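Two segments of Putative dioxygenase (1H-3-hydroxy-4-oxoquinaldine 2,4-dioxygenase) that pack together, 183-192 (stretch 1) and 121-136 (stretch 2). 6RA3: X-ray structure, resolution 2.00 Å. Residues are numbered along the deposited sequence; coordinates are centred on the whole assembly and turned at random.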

# COMPACT_ATOMS: atom_id res chain seq x y z
N ALA A 183 9.42 4.13 23.74
CA ALA A 183 10.63 3.34 23.56
C ALA A 183 11.58 3.57 24.73
O ALA A 183 12.11 2.62 25.32
CB ALA A 183 11.31 3.72 22.25
N GLY A 184 11.80 4.84 25.09
CA GLY A 184 12.63 5.20 26.22
C GLY A 184 12.23 4.45 27.46
O GLY A 184 13.06 3.78 28.07
N ARG A 185 10.96 4.57 27.84
CA ARG A 185 10.42 3.87 28.99
C ARG A 185 10.68 2.38 28.94
O ARG A 185 11.11 1.77 29.93
CB ARG A 185 8.90 4.08 29.06
CG ARG A 185 8.40 4.91 30.16
CD ARG A 185 7.45 5.93 29.65
NE ARG A 185 6.34 5.39 28.86
CZ ARG A 185 5.71 6.09 27.92
NH1 ARG A 185 6.11 7.32 27.65
NH2 ARG A 185 4.72 5.56 27.22
N VAL A 186 10.29 1.75 27.82
CA VAL A 186 10.26 0.29 27.76
C VAL A 186 11.68 -0.26 27.81
O VAL A 186 11.96 -1.21 28.55
CB VAL A 186 9.50 -0.18 26.51
CG1 VAL A 186 9.65 -1.68 26.32
CG2 VAL A 186 8.01 0.15 26.64
N ILE A 187 12.59 0.32 27.02
CA ILE A 187 13.99 -0.07 27.06
C ILE A 187 14.59 0.20 28.44
O ILE A 187 15.14 -0.70 29.09
CB ILE A 187 14.77 0.66 25.95
CG1 ILE A 187 14.18 0.34 24.56
CG2 ILE A 187 16.23 0.27 25.99
CD1 ILE A 187 14.79 1.17 23.43
N ASP A 188 14.47 1.44 28.92
CA ASP A 188 14.99 1.76 30.25
C ASP A 188 14.51 0.74 31.27
O ASP A 188 15.30 0.20 32.05
CB ASP A 188 14.58 3.18 30.64
CG ASP A 188 15.24 3.69 31.91
OD1 ASP A 188 16.46 3.48 32.09
OD2 ASP A 188 14.55 4.36 32.70
N GLU A 189 13.23 0.39 31.22
CA GLU A 189 12.68 -0.54 32.21
C GLU A 189 13.23 -1.95 32.02
O GLU A 189 13.42 -2.69 33.00
CB GLU A 189 11.16 -0.56 32.14
CG GLU A 189 10.47 -1.53 33.12
CD GLU A 189 9.04 -1.86 32.71
OE1 GLU A 189 8.50 -1.17 31.81
OE2 GLU A 189 8.46 -2.80 33.29
N ALA A 190 13.45 -2.37 30.77
CA ALA A 190 13.94 -3.72 30.51
C ALA A 190 15.32 -3.92 31.15
O ALA A 190 15.58 -4.94 31.80
CB ALA A 190 13.98 -3.97 29.01
N TYR A 191 16.20 -2.93 31.02
CA TYR A 191 17.53 -3.05 31.64
C TYR A 191 17.47 -2.93 33.15
O TYR A 191 18.32 -3.51 33.85
CB TYR A 191 18.48 -2.01 31.07
CG TYR A 191 18.98 -2.37 29.69
CD1 TYR A 191 18.33 -1.91 28.56
CD2 TYR A 191 20.11 -3.17 29.53
CE1 TYR A 191 18.79 -2.23 27.28
CE2 TYR A 191 20.58 -3.49 28.26
CZ TYR A 191 19.91 -3.02 27.14
OH TYR A 191 20.34 -3.31 25.87
N ARG A 192 16.50 -2.18 33.69
CA ARG A 192 16.35 -2.10 35.15
C ARG A 192 15.79 -3.39 35.74
O ARG A 192 16.08 -3.72 36.89
CB ARG A 192 15.41 -0.96 35.55
CG ARG A 192 15.95 0.43 35.30
CD ARG A 192 15.11 1.46 36.05
NE ARG A 192 13.77 1.00 36.37
CZ ARG A 192 12.66 1.31 35.69
NH1 ARG A 192 12.72 2.10 34.62
NH2 ARG A 192 11.49 0.82 36.09
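Stretch 2 (121-136) DLIMTPAPREFVAALH

Packing of segment 121-136 on helix 183-192 of the putative dioxygenase. Stretch 1 is helical throughout; stretch 2 runs as loop or turn from Asp121, with Pro128 as the N-cap of a helix that begins at Arg129 and continues beyond His136. The two helices run roughly antiparallel, with 148° between their N-to-C directions (signed crossing angle -148°) and a closest axial approach of 8.8 Å. Together the segments bury 491 Å². At the start of stretch 1, Gly184 lies close to the end of stretch 2: its CA is 4.3 Å from the CA of Leu135 and makes a CA-H...O contact of 3.4 Å with Leu135 O. An ideal CB on Gly184 would fall 2.3 Å from that same Leu135 O, a clash, so the backbones can meet here because glycine has no side chain. Arg185 and Val186 point away. One turn on from Gly184, Ile187 (m, t) directs CG2 to Phe131 CE2 at 3.6 Å and to Leu135 CD1 at 3.7 Å, forming an apolar patch. Asp188 borders it: Leu135 CD1 lies 3.6 Å from Asp188 CB, while Asp188 OD2 accepts a hydrogen bond from His136 NE2 (3.1 Å), approaching the imidazole at its edge. The same OD2 forms a salt bridge with Arg192 NH1 at 3.5 Å, within stretch 1. Glu189 points away. Tyr191 (chi1 m) has the largest covered area, 132 Å², and reaches the loop: its OH donates to Ile123 O at 2.9 Å, although the position of that oxygen is less certain. Tyr191 CG packs 3.6 Å from Ala127 CB, and Tyr191 CE1 lies 4.0 Å from Phe131 CE2, at the edge of the phenylalanine ring. Water 1 bridges the backbones, accepting from Ala127 N (2.9 Å) and donating to Tyr191 O (3.2 Å).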

# COMPACT_ATOMS: atom_id res chain seq x y z
N ASP A 121 22.37 -6.66 17.06
CA ASP A 121 22.92 -5.42 17.62
C ASP A 121 22.18 -4.94 18.87
O ASP A 121 21.78 -3.78 18.97
CB ASP A 121 22.94 -4.32 16.55
CG ASP A 121 24.22 -3.50 16.56
OD1 ASP A 121 24.38 -2.62 17.43
OD2 ASP A 121 25.09 -3.75 15.69
N LEU A 122 22.01 -5.84 19.84
CA LEU A 122 21.37 -5.55 21.12
C LEU A 122 22.43 -5.49 22.22
O LEU A 122 23.22 -6.43 22.39
CB LEU A 122 20.32 -6.62 21.45
CG LEU A 122 19.67 -6.60 22.84
CD1 LEU A 122 18.96 -5.26 23.13
CD2 LEU A 122 18.71 -7.76 22.99
N ILE A 123 22.46 -4.38 22.97
CA ILE A 123 23.46 -4.16 24.02
C ILE A 123 23.36 -5.28 25.05
O ILE A 123 22.34 -5.44 25.73
CB ILE A 123 23.28 -2.76 24.65
CG1 ILE A 123 23.64 -1.66 23.64
CG2 ILE A 123 24.11 -2.58 25.91
CD1 ILE A 123 25.08 -1.69 23.16
N MET A 124 24.43 -6.08 25.17
CA MET A 124 24.38 -7.26 26.03
C MET A 124 24.89 -6.98 27.44
O MET A 124 24.58 -7.75 28.36
CB MET A 124 25.17 -8.40 25.38
CG MET A 124 24.45 -9.03 24.16
SD MET A 124 23.00 -10.00 24.65
CE MET A 124 22.22 -10.16 23.03
N THR A 125 25.65 -5.90 27.63
CA THR A 125 26.02 -5.42 28.95
C THR A 125 24.81 -4.84 29.68
O THR A 125 23.73 -4.69 29.09
CB THR A 125 27.10 -4.34 28.82
OG1 THR A 125 26.60 -3.24 28.04
CG2 THR A 125 28.36 -4.87 28.16
N PRO A 126 24.94 -4.49 30.96
CA PRO A 126 23.96 -3.57 31.57
C PRO A 126 23.98 -2.23 30.86
O PRO A 126 24.97 -1.82 30.23
CB PRO A 126 24.43 -3.46 33.03
CG PRO A 126 25.13 -4.78 33.30
CD PRO A 126 25.81 -5.11 31.98
N ALA A 127 22.86 -1.53 30.96
CA ALA A 127 22.69 -0.28 30.23
C ALA A 127 23.79 0.72 30.60
O ALA A 127 23.84 1.17 31.76
CB ALA A 127 21.31 0.32 30.50
N PRO A 128 24.66 1.12 29.68
CA PRO A 128 25.55 2.24 29.96
C PRO A 128 24.76 3.46 30.39
O PRO A 128 23.61 3.66 29.99
CB PRO A 128 26.27 2.47 28.62
CG PRO A 128 26.20 1.14 27.93
CD PRO A 128 24.89 0.54 28.34
N ARG A 129 25.40 4.31 31.21
CA ARG A 129 24.68 5.46 31.73
C ARG A 129 24.46 6.53 30.66
O ARG A 129 23.55 7.35 30.81
CB ARG A 129 25.41 6.08 32.92
CG ARG A 129 25.59 5.12 34.09
CD ARG A 129 24.27 4.64 34.63
NE ARG A 129 23.41 5.74 35.06
CZ ARG A 129 22.11 5.62 35.33
NH1 ARG A 129 21.52 4.43 35.20
NH2 ARG A 129 21.40 6.67 35.71
N GLU A 130 25.27 6.54 29.61
CA GLU A 130 25.00 7.43 28.49
C GLU A 130 23.72 7.02 27.78
O GLU A 130 22.89 7.87 27.43
CB GLU A 130 26.19 7.41 27.51
CG GLU A 130 26.74 8.78 27.18
CD GLU A 130 27.55 8.77 25.90
OE1 GLU A 130 27.13 8.07 24.95
OE2 GLU A 130 28.60 9.46 25.84
N PHE A 131 23.53 5.72 27.57
CA PHE A 131 22.30 5.21 26.97
C PHE A 131 21.09 5.56 27.82
O PHE A 131 20.10 6.10 27.30
CB PHE A 131 22.42 3.69 26.78
CG PHE A 131 21.32 3.07 25.94
CD1 PHE A 131 21.04 3.53 24.66
CD2 PHE A 131 20.63 1.97 26.42
CE1 PHE A 131 20.06 2.92 23.89
CE2 PHE A 131 19.64 1.36 25.65
CZ PHE A 131 19.36 1.84 24.39
N VAL A 132 21.14 5.26 29.13
CA VAL A 132 20.03 5.58 30.02
C VAL A 132 19.74 7.07 30.00
O VAL A 132 18.58 7.50 30.09
CB VAL A 132 20.30 5.08 31.46
CG1 VAL A 132 19.17 5.54 32.40
CG2 VAL A 132 20.40 3.56 31.49
N ALA A 133 20.79 7.89 29.85
CA ALA A 133 20.64 9.34 29.73
C ALA A 133 19.82 9.72 28.51
O ALA A 133 18.98 10.62 28.57
CB ALA A 133 22.02 10.00 29.67
N ALA A 134 20.05 9.05 27.37
CA ALA A 134 19.28 9.34 26.16
C ALA A 134 17.88 8.75 26.22
O ALA A 134 16.94 9.36 25.70
CB ALA A 134 20.00 8.82 24.91
N LEU A 135 17.72 7.58 26.86
CA LEU A 135 16.40 7.00 27.05
C LEU A 135 15.46 7.94 27.80
O LEU A 135 14.23 7.84 27.68
CB LEU A 135 16.51 5.67 27.81
CG LEU A 135 17.15 4.45 27.14
CD1 LEU A 135 17.14 3.24 28.08
CD2 LEU A 135 16.44 4.08 25.82
N HIS A 136 16.02 8.83 28.62
CA HIS A 136 15.25 9.84 29.33
C HIS A 136 15.07 11.09 28.48
O HIS A 136 14.00 11.72 28.51
CB HIS A 136 15.93 10.18 30.66
CG HIS A 136 15.94 9.05 31.64
ND1 HIS A 136 16.85 8.95 32.67
CD2 HIS A 136 15.14 7.96 31.74
CE1 HIS A 136 16.61 7.85 33.37
NE2 HIS A 136 15.57 7.24 32.82
O HOH W 1 21.21 -2.38 33.15